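Local coordinates for uncharacterized protein (PDB 4WVA), which hydrolyses mannosylglycerate, a solute made by thermophiles under osmotic stress, to mannose and glycerate, and probably splits glucosylglycerate as well, at residues Leu69-Phe74 against Ser99-Pro104; His158-Gly163 against Arg206-Leu211; Gln103-Ala108 against Val235-Ile240; Gln31-Ser36 against Leu56-Tyr61. One frame throughout, in Å; residues are numbered along the deposited sequence. Where two conformers were deposited one is given.

Contact 1. Residues Leu69-Phe74 against Ser99-Pro104; sequences LPHIVF and SGITQP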
loop_
_atom_site.group_PDB
_atom_site.type_symbol
_atom_site.label_atom_id
_atom_site.label_comp_id
_atom_site.label_asym_id
_atom_site.label_seq_id
_atom_site.Cartn_x
_atom_site.Cartn_y
_atom_site.Cartn_z
ATOM N N LEU A 69 -12.779 21.597 15.668
ATOM C CA LEU A 69 -13.730 22.247 14.773
ATOM C C LEU A 69 -15.096 21.627 15.030
ATOM O O LEU A 69 -15.275 20.429 14.856
ATOM C CB LEU A 69 -13.301 22.067 13.320
ATOM C CG LEU A 69 -13.999 22.983 12.312
ATOM C CD1 LEU A 69 -13.627 24.432 12.517
ATOM C CD2 LEU A 69 -13.625 22.550 10.908
ATOM N N PRO A 70 -16.072 22.427 15.468
ATOM C CA PRO A 70 -17.376 21.903 15.865
ATOM C C PRO A 70 -18.281 21.690 14.662
ATOM O O PRO A 70 -18.066 22.337 13.639
ATOM C CB PRO A 70 -17.939 23.029 16.725
ATOM C CG PRO A 70 -17.382 24.245 16.104
ATOM C CD PRO A 70 -16.018 23.889 15.581
ATOM N N HIS A 71 -19.287 20.831 14.776
ATOM C CA HIS A 71 -20.150 20.560 13.617
ATOM C C HIS A 71 -21.131 21.687 13.317
ATOM O O HIS A 71 -21.532 21.838 12.178
ATOM C CB HIS A 71 -20.834 19.202 13.704
ATOM C CG HIS A 71 -22.136 19.182 14.432
ATOM N ND1 HIS A 71 -22.289 19.615 15.734
ATOM C CD2 HIS A 71 -23.330 18.660 14.067
ATOM C CE1 HIS A 71 -23.532 19.389 16.124
ATOM N NE2 HIS A 71 -24.184 18.812 15.126
ATOM N N ILE A 72 -21.443 22.526 14.308
ATOM C CA ILE A 72 -22.295 23.693 14.068
ATOM C C ILE A 72 -21.681 24.945 14.677
ATOM O O ILE A 72 -21.216 24.907 15.817
ATOM C CB ILE A 72 -23.738 23.526 14.629
ATOM C CG1 ILE A 72 -24.411 22.250 14.124
ATOM C CG2 ILE A 72 -24.602 24.721 14.212
ATOM C CD1 ILE A 72 -25.721 21.924 14.830
ATOM N N VAL A 73 -21.670 26.029 13.894
ATOM C CA VAL A 73 -21.394 27.370 14.372
ATOM C C VAL A 73 -22.734 28.110 14.403
ATOM O O VAL A 73 -23.373 28.323 13.353
ATOM C CB VAL A 73 -20.402 28.138 13.479
ATOM C CG1 VAL A 73 -20.056 29.481 14.089
ATOM C CG2 VAL A 73 -19.129 27.334 13.276
ATOM N N PHE A 74 -23.153 28.494 15.604
ATOM C CA PHE A 74 -24.485 29.092 15.809
ATOM C C PHE A 74 -24.480 30.612 15.546
ATOM O O PHE A 74 -24.794 31.433 16.438
ATOM C CB PHE A 74 -25.011 28.779 17.221
ATOM C CG PHE A 74 -25.278 27.312 17.477
ATOM C CD1 PHE A 74 -26.263 26.642 16.772
ATOM C CD2 PHE A 74 -24.562 26.594 18.442
ATOM C CE1 PHE A 74 -26.540 25.303 17.015
ATOM C CE2 PHE A 74 -24.834 25.255 18.681
ATOM C CZ PHE A 74 -25.825 24.606 17.970
ATOM N N SER A 99 -21.448 24.096 18.665
ATOM C CA SER A 99 -21.720 22.785 19.255
ATOM C C SER A 99 -20.438 22.292 19.935
ATOM O O SER A 99 -19.387 22.906 19.832
ATOM C CB SER A 99 -22.147 21.791 18.186
ATOM O OG SER A 99 -21.070 21.582 17.280
ATOM N N GLY A 100 -20.530 21.154 20.601
ATOM C CA GLY A 100 -19.423 20.583 21.344
ATOM C C GLY A 100 -19.001 19.220 20.831
ATOM O O GLY A 100 -18.348 18.454 21.557
ATOM N N ILE A 101 -19.363 18.939 19.576
ATOM C CA ILE A 101 -18.957 17.714 18.877
ATOM C C ILE A 101 -18.490 18.111 17.475
ATOM O O ILE A 101 -18.656 19.254 17.067
ATOM C CB ILE A 101 -20.103 16.696 18.773
ATOM C CG1 ILE A 101 -21.336 17.312 18.078
ATOM C CG2 ILE A 101 -20.469 16.144 20.151
ATOM C CD1 ILE A 101 -22.432 16.330 17.734
ATOM N N THR A 102 -17.909 17.159 16.739
ATOM C CA THR A 102 -17.344 17.447 15.425
ATOM C C THR A 102 -18.117 16.739 14.296
ATOM O O THR A 102 -19.246 16.294 14.491
ATOM C CB THR A 102 -15.826 17.146 15.428
ATOM O OG1 THR A 102 -15.194 17.716 14.271
ATOM C CG2 THR A 102 -15.517 15.665 15.543
ATOM N N GLN A 103 -17.524 16.695 13.101
ATOM C CA GLN A 103 -18.178 16.072 11.933
ATOM C C GLN A 103 -17.080 15.606 10.982
ATOM O O GLN A 103 -15.920 15.929 11.185
ATOM C CB GLN A 103 -19.113 17.054 11.219
ATOM C CG GLN A 103 -20.587 16.690 11.335
ATOM C CD GLN A 103 -21.489 17.549 10.454
ATOM O OE1 GLN A 103 -21.049 18.530 9.818
ATOM N NE2 GLN A 103 -22.752 17.187 10.406
ATOM N N PRO A 104 -17.446 14.859 9.926
ATOM C CA PRO A 104 -16.366 14.301 9.105
ATOM C C PRO A 104 -15.468 15.376 8.479
ATOM O O PRO A 104 -15.968 16.332 7.869
ATOM C CB PRO A 104 -17.126 13.507 8.031
ATOM C CG PRO A 104 -18.412 13.144 8.706
ATOM C CD PRO A 104 -18.761 14.365 9.490
#
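The imidazole of H71 sits at the centre of this contact, gripped at its edge by S99 and flanked on both faces by isoleucines. Its ND1 shares a hydrogen bond of 2.8 Å with S99 OG, and either atom may be the donor. I101 CD1 makes a CH-pi contact 3.9 Å from the ring centroid, while I72 CG1 lies over the opposite face, 3.5 Å above the plane of the H71 ring. The ring reaches this slot because CG stands between the backbone N and carbonyl carbon (chi1 88°). An alanine at H71 would probably loosen the loop, since the bond to S99 and the flat surface between the two isoleucines would both go. Backbone bonds hold the frame: H71 N donates to I101 O at 2.9 Å on an in-plane lone pair, and S99 N to I72 O at 3.0 Å, nearly straight at 163°. Farther on, T102 OG1 donates to L69 O at 2.8 Å, almost along the C=O axis. T102 O is buried without a polar partner in the model. Q103, a probable substrate-binding residue, lays its CG 3.5 Å from H71 CB and bonds through OE1 to W34 N. Strand 72-74 runs in the middle of a three-stranded antiparallel sheet, while helices 33-43, 48-62 and 121-146 pack against L69, and the first and last of these also against T102.

Contact 2. Residues His158-Gly163 against Arg206-Leu211; sequences HPWESG and RYLSLL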
loop_
_atom_site.group_PDB
_atom_site.type_symbol
_atom_site.label_atom_id
_atom_site.label_comp_id
_atom_site.label_asym_id
_atom_site.label_seq_id
_atom_site.Cartn_x
_atom_site.Cartn_y
_atom_site.Cartn_z
ATOM N N HIS A 158 -20.743 10.559 19.296
ATOM C CA HIS A 158 -22.123 10.897 19.051
ATOM C C HIS A 158 -22.439 10.541 17.604
ATOM O O HIS A 158 -21.637 10.881 16.742
ATOM C CB HIS A 158 -22.334 12.398 19.289
ATOM C CG HIS A 158 -23.766 12.761 19.509
ATOM N ND1 HIS A 158 -24.722 12.597 18.537
ATOM C CD2 HIS A 158 -24.415 13.228 20.602
ATOM C CE1 HIS A 158 -25.909 12.938 19.019
ATOM N NE2 HIS A 158 -25.742 13.343 20.268
ATOM N N PRO A 159 -23.589 9.906 17.337
ATOM C CA PRO A 159 -23.952 9.590 15.944
ATOM C C PRO A 159 -23.974 10.829 15.022
ATOM O O PRO A 159 -23.717 10.714 13.814
ATOM C CB PRO A 159 -25.339 8.950 16.068
ATOM C CG PRO A 159 -25.841 9.362 17.418
ATOM C CD PRO A 159 -24.622 9.428 18.280
ATOM N N TRP A 160 -24.276 12.004 15.570
ATOM C CA TRP A 160 -24.231 13.257 14.798
ATOM C C TRP A 160 -22.866 13.488 14.156
ATOM O O TRP A 160 -22.787 14.104 13.085
ATOM C CB TRP A 160 -24.601 14.490 15.645
ATOM C CG TRP A 160 -26.098 14.697 15.824
ATOM C CD1 TRP A 160 -27.061 14.348 14.946
ATOM C CD2 TRP A 160 -26.770 15.366 16.911
ATOM N NE1 TRP A 160 -28.304 14.728 15.417
ATOM C CE2 TRP A 160 -28.149 15.341 16.628
ATOM C CE3 TRP A 160 -26.337 15.958 18.105
ATOM C CZ2 TRP A 160 -29.103 15.893 17.492
ATOM C CZ3 TRP A 160 -27.289 16.487 18.970
ATOM C CH2 TRP A 160 -28.647 16.458 18.650
ATOM N N GLU A 161 -21.797 13.007 14.799
ATOM C CA GLU A 161 -20.449 13.250 14.291
ATOM C C GLU A 161 -20.122 12.486 13.006
ATOM O O GLU A 161 -19.208 12.887 12.270
ATOM C CB GLU A 161 -19.402 12.932 15.342
ATOM C CG GLU A 161 -19.539 13.763 16.596
ATOM C CD GLU A 161 -18.396 13.558 17.549
ATOM O OE1 GLU A 161 -17.774 14.556 17.954
ATOM O OE2 GLU A 161 -18.103 12.387 17.863
ATOM N N SER A 162 -20.871 11.428 12.733
ATOM C CA SER A 162 -20.791 10.715 11.454
ATOM C C SER A 162 -21.366 11.514 10.298
ATOM O O SER A 162 -21.101 11.203 9.145
ATOM C CB SER A 162 -21.519 9.379 11.529
ATOM O OG SER A 162 -22.937 9.558 11.560
ATOM N N GLY A 163 -22.182 12.529 10.604
ATOM C CA GLY A 163 -22.972 13.198 9.581
ATOM C C GLY A 163 -24.146 12.378 9.075
ATOM O O GLY A 163 -24.948 12.878 8.277
ATOM N N ARG A 206 -31.878 9.738 22.741
ATOM C CA ARG A 206 -30.503 9.294 22.948
ATOM C C ARG A 206 -29.478 10.317 22.432
ATOM O O ARG A 206 -28.461 10.528 23.072
ATOM C CB ARG A 206 -30.336 7.889 22.360
ATOM C CG ARG A 206 -31.153 6.864 23.151
ATOM C CD ARG A 206 -31.412 5.557 22.445
ATOM N NE ARG A 206 -32.083 4.646 23.372
ATOM C CZ ARG A 206 -33.384 4.688 23.663
ATOM N NH1 ARG A 206 -34.190 5.560 23.063
ATOM N NH2 ARG A 206 -33.892 3.837 24.566
ATOM N N TYR A 207 -29.764 11.003 21.320
ATOM C CA TYR A 207 -28.942 12.139 20.903
ATOM C C TYR A 207 -28.793 13.172 22.042
ATOM O O TYR A 207 -27.701 13.678 22.309
ATOM C CB TYR A 207 -29.492 12.857 19.636
ATOM C CG TYR A 207 -29.726 12.026 18.375
ATOM C CD1 TYR A 207 -29.130 10.771 18.184
ATOM C CD2 TYR A 207 -30.532 12.525 17.333
ATOM C CE1 TYR A 207 -29.362 10.031 17.031
ATOM C CE2 TYR A 207 -30.775 11.785 16.184
ATOM C CZ TYR A 207 -30.185 10.540 16.029
ATOM O OH TYR A 207 -30.435 9.813 14.884
ATOM N N LEU A 208 -29.915 13.509 22.688
ATOM C CA LEU A 208 -29.917 14.527 23.736
ATOM C C LEU A 208 -29.278 14.031 25.028
ATOM O O LEU A 208 -28.527 14.761 25.670
ATOM C CB LEU A 208 -31.337 15.086 23.970
ATOM C CG LEU A 208 -31.681 16.324 23.131
ATOM C CD1 LEU A 208 -30.874 17.526 23.596
ATOM C CD2 LEU A 208 -31.465 16.102 21.645
ATOM N N SER A 209 -29.542 12.782 25.382
ATOM C CA SER A 209 -28.868 12.166 26.542
ATOM C C SER A 209 -27.344 12.292 26.443
ATOM O O SER A 209 -26.654 12.673 27.405
ATOM C CB SER A 209 -29.273 10.705 26.689
ATOM O OG SER A 209 -28.540 10.091 27.739
ATOM N N LEU A 210 -26.804 11.995 25.263
ATOM C CA LEU A 210 -25.367 12.140 25.050
ATOM C C LEU A 210 -24.903 13.579 25.189
ATOM O O LEU A 210 -23.895 13.854 25.847
ATOM C CB LEU A 210 -24.962 11.573 23.678
ATOM C CG LEU A 210 -24.995 10.042 23.503
ATOM C CD1 LEU A 210 -24.839 9.646 22.034
ATOM C CD2 LEU A 210 -23.934 9.359 24.342
ATOM N N LEU A 211 -25.641 14.509 24.584
ATOM C CA LEU A 211 -25.347 15.926 24.692
ATOM C C LEU A 211 -25.274 16.342 26.158
ATOM O O LEU A 211 -24.323 17.008 26.572
ATOM C CB LEU A 211 -26.405 16.763 23.948
ATOM C CG LEU A 211 -26.124 18.264 23.724
ATOM C CD1 LEU A 211 -27.053 18.824 22.659
ATOM C CD2 LEU A 211 -26.249 19.101 24.997
#
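A histidine uses both ring nitrogens, one within its own loop and one to tie that loop to a helix. H158 NE2 donates to Y207 O over 2.8 Å with an N-H...O angle of 158°, and ND1 accepts from W160 N over 3.1 Å at 163°; both partners lie close to the imidazole plane. Such a pair of bonds fixes the rotation of the ring and is consistent with a neutral imidazole protonated at NE2. Y207 O keeps its helical bond from L211 N, so one carbonyl takes two donors, the histidine coming in on a lone pair from the side. Around this polar core the packing is apolar. L210 CD1 lies over one face of the imidazole, 4.1 Å from the H158 centroid. The indole of W160 is laid across the base of the tyrosine, with Y207 CB in CH-pi contact 4.0 Å from the centroid of the W160 six-membered ring. The W160 and Y207 ring planes meet obliquely, at 49°. P159 CG packs 3.6 Å from Y207 CE1, and L208 CD2 touches the far end of the indole. H158, W160 and Y207 thus form an aromatic cluster between the loop after helix 121-146 and helix 201-216. The same loop leads into the catalytic pocket of this GH63 (alpha/alpha)6-barrel: W160 touches D165, the probable proton donor, and G163 O bonds to a bound Tris molecule.

Contact 3. Residues Gln103-Ala108 against Val235-Ile240; sequences QPPVVA and VGFNAI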
loop_
_atom_site.group_PDB
_atom_site.type_symbol
_atom_site.label_atom_id
_atom_site.label_comp_id
_atom_site.label_asym_id
_atom_site.label_seq_id
_atom_site.Cartn_x
_atom_site.Cartn_y
_atom_site.Cartn_z
ATOM N N GLN A 103 -17.524 16.695 13.101
ATOM C CA GLN A 103 -18.178 16.072 11.933
ATOM C C GLN A 103 -17.080 15.606 10.982
ATOM O O GLN A 103 -15.920 15.929 11.185
ATOM C CB GLN A 103 -19.113 17.054 11.219
ATOM C CG GLN A 103 -20.587 16.690 11.335
ATOM C CD GLN A 103 -21.489 17.549 10.454
ATOM O OE1 GLN A 103 -21.049 18.530 9.818
ATOM N NE2 GLN A 103 -22.752 17.187 10.406
ATOM N N PRO A 104 -17.446 14.859 9.926
ATOM C CA PRO A 104 -16.366 14.301 9.105
ATOM C C PRO A 104 -15.468 15.376 8.479
ATOM O O PRO A 104 -15.968 16.332 7.869
ATOM C CB PRO A 104 -17.126 13.507 8.031
ATOM C CG PRO A 104 -18.412 13.144 8.706
ATOM C CD PRO A 104 -18.761 14.365 9.490
ATOM N N PRO A 105 -14.141 15.212 8.614
ATOM C CA PRO A 105 -13.202 16.289 8.316
ATOM C C PRO A 105 -12.840 16.328 6.834
ATOM O O PRO A 105 -11.703 16.106 6.468
ATOM C CB PRO A 105 -12.011 15.948 9.198
ATOM C CG PRO A 105 -12.037 14.469 9.313
ATOM C CD PRO A 105 -13.493 14.108 9.367
ATOM N N VAL A 106 -13.833 16.590 5.987
ATOM C CA VAL A 106 -13.592 16.645 4.547
ATOM C C VAL A 106 -12.901 17.960 4.146
ATOM O O VAL A 106 -12.441 18.114 3.015
ATOM C CB VAL A 106 -14.902 16.404 3.781
ATOM C CG1 VAL A 106 -15.777 17.604 3.860
ATOM C CG2 VAL A 106 -14.641 16.079 2.311
ATOM N N VAL A 107 -12.746 18.894 5.084
ATOM C CA VAL A 107 -12.339 20.249 4.706
ATOM C C VAL A 107 -10.941 20.326 4.058
ATOM O O VAL A 107 -10.759 21.084 3.105
ATOM C CB VAL A 107 -12.521 21.269 5.865
ATOM C CG1 VAL A 107 -11.676 20.913 7.082
ATOM C CG2 VAL A 107 -12.269 22.682 5.366
ATOM N N ALA A 108 -9.969 19.534 4.507
ATOM C CA ALA A 108 -8.614 19.667 3.906
ATOM C C ALA A 108 -8.594 19.296 2.434
ATOM O O ALA A 108 -7.835 19.852 1.642
ATOM C CB ALA A 108 -7.593 18.840 4.666
ATOM N N VAL A 235 -16.588 4.047 9.800
ATOM C CA VAL A 235 -15.866 3.891 8.549
ATOM C C VAL A 235 -15.926 5.162 7.699
ATOM O O VAL A 235 -14.940 5.535 7.059
ATOM C CB VAL A 235 -16.324 2.652 7.738
ATOM C CG1 VAL A 235 -17.788 2.728 7.322
ATOM C CG2 VAL A 235 -15.438 2.459 6.528
ATOM N N GLY A 236 -17.077 5.846 7.699
ATOM C CA GLY A 236 -17.202 7.067 6.921
ATOM C C GLY A 236 -16.277 8.181 7.403
ATOM O O GLY A 236 -15.510 8.739 6.618
ATOM N N PHE A 237 -16.356 8.496 8.698
ATOM C CA PHE A 237 -15.538 9.527 9.325
ATOM C C PHE A 237 -14.070 9.242 9.039
ATOM O O PHE A 237 -13.333 10.101 8.618
ATOM C CB PHE A 237 -15.794 9.567 10.831
ATOM C CG PHE A 237 -15.297 10.811 11.509
ATOM C CD1 PHE A 237 -13.959 10.996 11.755
ATOM C CD2 PHE A 237 -16.189 11.788 11.941
ATOM C CE1 PHE A 237 -13.506 12.138 12.386
ATOM C CE2 PHE A 237 -15.744 12.924 12.576
ATOM C CZ PHE A 237 -14.406 13.108 12.795
ATOM N N ASN A 238 -13.667 7.997 9.237
ATOM C CA ASN A 238 -12.266 7.636 9.074
ATOM C C ASN A 238 -11.766 7.594 7.644
ATOM O O ASN A 238 -10.615 7.958 7.379
ATOM C CB ASN A 238 -11.976 6.332 9.820
ATOM C CG ASN A 238 -11.786 6.580 11.301
ATOM O OD1 ASN A 238 -10.716 7.006 11.730
ATOM N ND2 ASN A 238 -12.847 6.378 12.084
ATOM N N ALA A 239 -12.609 7.175 6.710
ATOM C CA ALA A 239 -12.221 7.217 5.311
ATOM C C ALA A 239 -12.030 8.653 4.880
ATOM O O ALA A 239 -11.070 8.984 4.166
ATOM C CB ALA A 239 -13.259 6.550 4.440
ATOM N N ILE A 240 -12.943 9.516 5.310
ATOM C CA ILE A 240 -12.848 10.947 4.987
ATOM C C ILE A 240 -11.599 11.588 5.613
ATOM O O ILE A 240 -10.889 12.391 4.964
ATOM C CB ILE A 240 -14.174 11.671 5.367
ATOM C CG1 ILE A 240 -15.253 11.304 4.333
ATOM C CG2 ILE A 240 -14.009 13.184 5.465
ATOM C CD1 ILE A 240 -16.639 11.675 4.766
#
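F237 and I240, one helical turn apart, carry the whole contact from the side of helix 235-254, and they meet a chain stiffened by two successive prolines. Packing is tightest round the phenyl ring. Its CG stands anti to the backbone N (chi1 -164°), which swings the ring up against the segment 103-108, and F237 CE2 comes to 3.3 Å from Q103 O. Over one face of the ring two CH-pi contacts sit together: P105 CD lies 3.8 Å, and P104 CA 4.1 Å, from the F237 centroid. P104 and P105 cross F237 at about a right angle. The second close point is I240 CG2, which lies against the backbone, 3.5 Å from V106 N. That amide is already engaged, donating to P104 O at 2.9 Å across P105, the centre of an inverse gamma turn; the turn places this amide beside the methyl. I240 CD1 makes ordinary apolar contact with P104 CB at 3.8 Å. The fit is looser where P104 CG stays 4.2 Å from F237 CD2. No hydrogen bond crosses between the segments, and the looser part is no solvent edge, because all six touching residues are buried. The centre of the contact lies about 6 Å from the centre of the chain. Here the lead-in to helix 107-117 meets the first turns of helix 235-254, with helix 33-43 beside P104, V106 and I240, and helix 121-146 beside P105 and F237.

Contact 4. Residues Gln31-Ser36 against Leu56-Tyr61; sequences QWLWDS and LCLFDY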
loop_
_atom_site.group_PDB
_atom_site.type_symbol
_atom_site.label_atom_id
_atom_site.label_comp_id
_atom_site.label_asym_id
_atom_site.label_seq_id
_atom_site.Cartn_x
_atom_site.Cartn_y
_atom_site.Cartn_z
ATOM N N GLN A 31 -24.332 27.482 10.356
ATOM C CA GLN A 31 -23.256 26.884 9.551
ATOM C C GLN A 31 -22.875 25.488 10.059
ATOM O O GLN A 31 -22.555 25.311 11.235
ATOM C CB GLN A 31 -22.025 27.785 9.534
ATOM C CG GLN A 31 -20.847 27.223 8.738
ATOM C CD GLN A 31 -19.727 28.202 8.429
ATOM O OE1 GLN A 31 -19.075 28.109 7.365
ATOM N NE2 GLN A 31 -19.448 29.107 9.347
ATOM N N TRP A 32 -22.896 24.512 9.150
ATOM C CA TRP A 32 -22.483 23.138 9.464
ATOM C C TRP A 32 -21.124 22.830 8.813
ATOM O O TRP A 32 -20.820 23.320 7.736
ATOM C CB TRP A 32 -23.515 22.141 8.928
ATOM C CG TRP A 32 -24.516 21.663 9.924
ATOM C CD1 TRP A 32 -24.512 20.457 10.552
ATOM C CD2 TRP A 32 -25.673 22.355 10.412
ATOM N NE1 TRP A 32 -25.588 20.335 11.372
ATOM C CE2 TRP A 32 -26.322 21.486 11.313
ATOM C CE3 TRP A 32 -26.217 23.620 10.184
ATOM C CZ2 TRP A 32 -27.474 21.842 11.990
ATOM C CZ3 TRP A 32 -27.385 23.968 10.857
ATOM C CH2 TRP A 32 -27.987 23.094 11.747
ATOM N N LEU A 33 -20.329 22.012 9.489
ATOM C CA LEU A 33 -18.950 21.714 9.110
ATOM C C LEU A 33 -18.851 20.987 7.771
ATOM O O LEU A 33 -18.284 21.546 6.811
ATOM C CB LEU A 33 -18.285 20.901 10.224
ATOM C CG LEU A 33 -16.770 20.681 10.216
ATOM C CD1 LEU A 33 -16.378 20.029 11.542
ATOM C CD2 LEU A 33 -16.292 19.853 9.029
ATOM N N TRP A 34 -19.328 19.747 7.664
ATOM C CA TRP A 34 -19.078 19.065 6.377
ATOM C C TRP A 34 -19.925 19.665 5.255
ATOM O O TRP A 34 -19.459 19.724 4.125
ATOM C CB TRP A 34 -19.070 17.510 6.408
ATOM C CG TRP A 34 -20.371 16.766 6.493
ATOM C CD1 TRP A 34 -21.566 17.174 7.055
ATOM C CD2 TRP A 34 -20.580 15.409 6.059
ATOM N NE1 TRP A 34 -22.485 16.155 6.971
ATOM C CE2 TRP A 34 -21.901 15.072 6.355
ATOM C CE3 TRP A 34 -19.752 14.446 5.441
ATOM C CZ2 TRP A 34 -22.432 13.818 6.047
ATOM C CZ3 TRP A 34 -20.281 13.202 5.135
ATOM C CH2 TRP A 34 -21.602 12.899 5.441
ATOM N N ASP A 35 -21.083 20.243 5.586
ATOM C CA ASP A 35 -21.876 20.919 4.571
ATOM C C ASP A 35 -21.078 22.045 3.947
ATOM O O ASP A 35 -21.056 22.182 2.727
ATOM C CB ASP A 35 -23.181 21.490 5.142
ATOM C CG ASP A 35 -24.106 20.433 5.683
ATOM O OD1 ASP A 35 -23.719 19.733 6.659
ATOM O OD2 ASP A 35 -25.235 20.318 5.164
ATOM N N SER A 36 -20.444 22.880 4.771
ATOM C CA SER A 36 -19.730 24.037 4.234
ATOM C C SER A 36 -18.625 23.586 3.294
ATOM O O SER A 36 -18.345 24.246 2.308
ATOM C CB SER A 36 -19.190 24.943 5.343
ATOM O OG SER A 36 -20.179 25.879 5.745
ATOM N N LEU A 56 -13.062 30.058 5.478
ATOM C CA LEU A 56 -12.485 31.007 6.436
ATOM C C LEU A 56 -13.460 31.216 7.575
ATOM O O LEU A 56 -13.077 31.268 8.753
ATOM C CB LEU A 56 -12.207 32.358 5.780
ATOM C CG LEU A 56 -11.093 32.385 4.742
ATOM C CD1 LEU A 56 -11.025 33.744 4.054
ATOM C CD2 LEU A 56 -9.792 32.084 5.424
ATOM N N CYS A 57 -14.729 31.381 7.219
ATOM C CA CYS A 57 -15.762 31.650 8.217
ATOM C C CYS A 57 -15.894 30.478 9.196
ATOM O O CYS A 57 -15.949 30.665 10.404
ATOM C CB CYS A 57 -17.078 31.930 7.511
ATOM S SG CYS A 57 -18.449 32.338 8.601
ATOM N N LEU A 58 -15.955 29.255 8.658
ATOM C CA LEU A 58 -16.024 28.057 9.479
ATOM C C LEU A 58 -14.906 28.016 10.544
ATOM O O LEU A 58 -15.170 27.772 11.727
ATOM C CB LEU A 58 -15.969 26.821 8.577
ATOM C CG LEU A 58 -15.974 25.463 9.273
ATOM C CD1 LEU A 58 -17.219 25.238 10.099
ATOM C CD2 LEU A 58 -15.792 24.374 8.217
ATOM N N PHE A 59 -13.662 28.261 10.130
ATOM C CA PHE A 59 -12.542 28.217 11.075
ATOM C C PHE A 59 -12.507 29.423 11.992
ATOM O O PHE A 59 -12.318 29.296 13.219
ATOM C CB PHE A 59 -11.211 28.062 10.346
ATOM C CG PHE A 59 -10.922 26.648 9.954
ATOM C CD1 PHE A 59 -10.313 25.784 10.843
ATOM C CD2 PHE A 59 -11.302 26.168 8.715
ATOM C CE1 PHE A 59 -10.057 24.472 10.498
ATOM C CE2 PHE A 59 -11.042 24.864 8.362
ATOM C CZ PHE A 59 -10.436 24.011 9.258
ATOM N N ASP A 60 -12.694 30.605 11.412
ATOM C CA ASP A 60 -12.568 31.852 12.196
ATOM C C ASP A 60 -13.592 31.945 13.328
ATOM O O ASP A 60 -13.256 32.383 14.443
ATOM C CB ASP A 60 -12.699 33.071 11.281
ATOM C CG ASP A 60 -11.447 33.358 10.499
ATOM O OD1 ASP A 60 -10.381 32.856 10.865
ATOM O OD2 ASP A 60 -11.534 34.116 9.515
ATOM N N TYR A 61 -14.821 31.527 13.059
ATOM C CA TYR A 61 -15.884 31.580 14.071
ATOM C C TYR A 61 -16.182 30.265 14.771
ATOM O O TYR A 61 -16.856 30.256 15.803
ATOM C CB TYR A 61 -17.157 32.163 13.455
ATOM C CG TYR A 61 -16.928 33.563 12.992
ATOM C CD1 TYR A 61 -16.924 34.616 13.901
ATOM C CD2 TYR A 61 -16.669 33.842 11.654
ATOM C CE1 TYR A 61 -16.682 35.911 13.489
ATOM C CE2 TYR A 61 -16.413 35.129 11.226
ATOM C CZ TYR A 61 -16.432 36.162 12.152
ATOM O OH TYR A 61 -16.193 37.454 11.744
#
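Q31 opens the segment with an extended side chain, CG anti to the backbone N (chi1 179°), that crosses the side chain of L58 obliquely. Its CD lies 3.9 Å from L58 CA, and the amide end rests against the backbone N and CB of L58 and beside the sulfur of C57. An alanine at Q31 would probably leave C57 and the backbone at L58 less well packed, as the only side chain of the segment 31-36 that touches C57 would be lost. W32 takes the N-cap position of the helix that follows. The branch carbon L33 CG meets the methyl L58 CD2 at 4.3 Å, while L58 CD2 also approaches L33 O at 4.0 Å. A short strand, 31-32, passes directly into helix 33-43, probably one of the helices of the (alpha/alpha)6-barrel, and helix 48-62 packs alongside the junction. W32, L33, W34 and D35 are probable substrate-binding residues; W34 meets W410 edge-to-face, and D35 OD2 bonds weakly to a bound Tris molecule. S36 N, bonded to W32 O at 3.0 Å, closes the first helical turn; its side chain faces L58, with CB 4.5 Å from L58 CD2, and its hydroxyl bonds to E54.

Contact 4 closes first along the chain, contact 1 follows, and contact 3 begins on Q103 and P104, where contact 1 ends; contact 2 is nested in the long loop that contact 3 closes. Contacts 1 and 4 have centres about 9 Å apart and meet in one antiparallel sheet, strand 31-32 beside strand 72-74. The centre of contact 2 lies about 11 Å from that of contact 1, to which a probable hydrogen bond from T102 N to E161 OE1 joins it, and about 19 Å from that of contact 4. Likely substrate-binding residues fall in all four, with Q103 in two, so all four contacts lie at or beside the probable substrate pocket.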